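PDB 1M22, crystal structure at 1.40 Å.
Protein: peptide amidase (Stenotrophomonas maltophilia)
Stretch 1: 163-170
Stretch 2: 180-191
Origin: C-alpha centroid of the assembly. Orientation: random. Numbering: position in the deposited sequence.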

# COMPACT_ATOMS: atom_id res chain seq x y z
N CYS A 163 -9.25 -2.94 7.04
CA CYS A 163 -8.02 -2.42 7.63
C CYS A 163 -7.68 -1.10 6.91
O CYS A 163 -8.56 -0.52 6.28
CB CYS A 163 -6.87 -3.43 7.52
SG CYS A 163 -5.46 -3.08 8.63
N GLY A 164 -6.44 -0.63 6.99
CA GLY A 164 -6.08 0.64 6.36
C GLY A 164 -4.58 0.89 6.45
O GLY A 164 -3.90 0.07 7.05
N SER A 165 -4.08 2.07 6.08
CA SER A 165 -4.89 3.18 5.70
C SER A 165 -5.25 3.11 4.17
O SER A 165 -6.00 3.92 3.65
CB SER A 165 -4.51 4.56 6.06
OG SER A 165 -3.25 4.87 5.50
N SER A 166 -4.70 2.14 3.45
CA SER A 166 -4.95 1.97 2.01
C SER A 166 -6.11 0.99 1.80
O SER A 166 -6.00 0.02 1.03
CB SER A 166 -3.70 1.41 1.31
OG SER A 166 -2.57 2.23 1.51
N SER A 167 -7.21 1.26 2.48
CA SER A 167 -8.38 0.40 2.46
C SER A 167 -8.99 0.15 1.09
O SER A 167 -9.12 -1.00 0.66
CB SER A 167 -9.44 0.99 3.39
OG SER A 167 -8.85 1.47 4.59
N GLY A 168 -9.36 1.22 0.40
CA GLY A 168 -9.97 1.10 -0.91
C GLY A 168 -9.09 0.45 -1.95
O GLY A 168 -9.57 -0.30 -2.80
N SER A 169 -7.79 0.73 -1.91
CA SER A 169 -6.90 0.13 -2.89
C SER A 169 -6.83 -1.38 -2.73
O SER A 169 -6.86 -2.11 -3.72
CB SER A 169 -5.51 0.75 -2.80
OG SER A 169 -5.50 2.05 -3.37
N ALA A 170 -6.75 -1.86 -1.49
CA ALA A 170 -6.68 -3.30 -1.25
C ALA A 170 -7.99 -3.97 -1.64
O ALA A 170 -8.00 -4.99 -2.33
CB ALA A 170 -6.37 -3.57 0.22
N VAL A 180 -4.70 -3.17 -11.09
CA VAL A 180 -3.79 -2.96 -9.97
C VAL A 180 -4.14 -1.63 -9.30
O VAL A 180 -4.97 -0.87 -9.80
CB VAL A 180 -2.32 -2.91 -10.44
CG1 VAL A 180 -1.91 -4.26 -11.01
CG2 VAL A 180 -2.15 -1.82 -11.50
N ALA A 181 -3.49 -1.35 -8.18
CA ALA A 181 -3.73 -0.10 -7.46
C ALA A 181 -2.47 0.36 -6.74
O ALA A 181 -1.52 -0.40 -6.56
CB ALA A 181 -4.86 -0.28 -6.45
N ILE A 182 -2.48 1.63 -6.34
CA ILE A 182 -1.36 2.21 -5.60
C ILE A 182 -1.85 2.59 -4.21
O ILE A 182 -2.93 3.19 -4.06
CB ILE A 182 -0.82 3.50 -6.27
CG1 ILE A 182 -0.47 3.25 -7.74
CG2 ILE A 182 0.40 4.00 -5.51
CD1 ILE A 182 0.63 2.23 -7.95
N GLY A 183 -1.07 2.24 -3.21
CA GLY A 183 -1.40 2.61 -1.84
C GLY A 183 -0.21 3.34 -1.27
O GLY A 183 0.76 3.61 -1.99
N THR A 184 -0.27 3.70 0.01
CA THR A 184 0.85 4.35 0.67
C THR A 184 0.96 3.78 2.07
O THR A 184 -0.03 3.32 2.64
CB THR A 184 0.73 5.91 0.78
OG1 THR A 184 -0.25 6.25 1.77
CG2 THR A 184 0.36 6.53 -0.55
N GLU A 185 2.18 3.78 2.60
CA GLU A 185 2.40 3.26 3.94
C GLU A 185 3.31 4.17 4.75
O GLU A 185 4.29 4.71 4.25
CB GLU A 185 3.02 1.85 3.90
CG GLU A 185 3.36 1.32 5.31
CD GLU A 185 3.43 -0.20 5.42
OE1 GLU A 185 2.75 -0.91 4.64
OE2 GLU A 185 4.14 -0.70 6.33
N THR A 186 2.94 4.34 6.02
CA THR A 186 3.73 5.10 6.97
C THR A 186 4.12 4.03 8.00
O THR A 186 5.28 3.91 8.38
CB THR A 186 2.90 6.23 7.59
OG1 THR A 186 2.54 7.16 6.55
CG2 THR A 186 3.70 6.96 8.66
N ASP A 187 3.14 3.24 8.43
CA ASP A 187 3.39 2.11 9.32
C ASP A 187 2.23 1.11 9.23
O ASP A 187 1.24 1.20 9.96
CB ASP A 187 3.58 2.54 10.78
CG ASP A 187 4.14 1.40 11.64
OD1 ASP A 187 3.84 0.23 11.34
OD2 ASP A 187 4.86 1.67 12.62
N GLY A 188 2.37 0.17 8.29
CA GLY A 188 1.39 -0.87 8.08
C GLY A 188 0.30 -0.61 7.05
O GLY A 188 -0.39 -1.54 6.65
N SER A 189 0.18 0.64 6.59
CA SER A 189 -0.89 1.00 5.65
C SER A 189 -0.96 0.34 4.28
O SER A 189 -1.95 0.52 3.57
CB SER A 189 -0.96 2.52 5.50
OG SER A 189 -1.57 3.10 6.64
N ILE A 190 0.08 -0.37 3.88
CA ILE A 190 0.02 -1.11 2.62
C ILE A 190 -0.08 -2.60 2.93
O ILE A 190 -1.03 -3.26 2.53
CB ILE A 190 1.26 -0.88 1.71
CG1 ILE A 190 1.17 0.48 1.02
CG2 ILE A 190 1.34 -2.00 0.65
CD1 ILE A 190 2.41 0.86 0.24
N VAL A 191 0.89 -3.12 3.68
CA VAL A 191 0.89 -4.55 3.95
C VAL A 191 -0.26 -5.09 4.79
O VAL A 191 -0.71 -6.20 4.57
CB VAL A 191 2.25 -5.02 4.56
CG1 VAL A 191 3.36 -4.75 3.56
CG2 VAL A 191 2.53 -4.31 5.88

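A cis peptide bond joins Gly164 and Ser165 at the loop end of this contact, and Ser165 is drawn up to Ser189, their CA atoms 4.6 Å apart. Around it the meeting is made almost entirely of serine hydroxyls and backbone, with little hydrocarbon packing; the two surfaces together bury 330 Å².

Stretch 1 runs as a loop from Cys163 to Ser166 and then enters a helix at Ser167. Stretch 2 supplies a strand that extends to Glu185, followed by a turn through Ser189. The loop of stretch 1 lies against this turn, while the N-cap residue and the start of the helix lie beside the strand: the CA atoms of Ser166 and Gly183 are 5.3 Å apart, those of Ser169 and Ala181 5.6 Å.

At the cis peptide, Ser165 N donates a weak hydrogen bond to Ser189 OG at 2.8 Å. Ser165 OG also comes within 2.7 Å of Ser189 OG, so Ser189 OG lies close to both the amide and the hydroxyl of Ser165. Next door, the carbonyl oxygen Gly164 O receives a CA-H...O contact from Ser189 CA, 3.4 Å away and nearly straight at the hydrogen (171°).

Ser166 ties the loop to both parts of stretch 2. Its CA-to-CB bond points toward the other stretch, and with chi1 in the m well its hydroxyl serves as donor and acceptor at once: Ser166 OG donates to Ser189 O at 2.7 Å and accepts from Thr184 N at 3.1 Å. The backbone adds a longer bond to the same carbonyl, Ser166 N to Ser189 O at 3.2 Å, so Ser189 O accepts from both the amide and the hydroxyl of one residue. Although Ser166 occupies the N-cap position, its side chain makes no capping bond. Gly183 leaves room for this hydroxyl: Ser166 OG lies 3.6 Å from Gly183 CA, and an ideal CB on Gly183 would fall 2.8 Å from Ser166 OG, a clash.

Three residues on, nearly one helical turn, Ser169 also points its CA-to-CB bond toward the strand. Ser169 OG donates to the backbone carbonyl Ile182 O at 2.9 Å, fastening the helix to the strand through a side chain. The methyl of Ala181 packs here, with Ala181 CB 3.8 Å from both Ser169 CB and Ser169 O. Ile182 itself directs its CA-to-CB bond away, meeting the helix through its carbonyl.

Bonds within each stretch brace these surfaces. Ser167 OG donates to Cys163 O at 2.6 Å, linking the first helical turn back to the loop. In stretch 2, the carboxylate of Glu185 gathers the amides of the turn: Glu185 OE1 accepts from Ile190 N at 2.8 Å and Val191 N at 3.0 Å, while Glu185 OE2 takes a weak bond from Gly188 N at 2.8 Å. The positive phi of Gly188 (93°) suits glycine, since a CB there would jam against the preceding carbonyl oxygen.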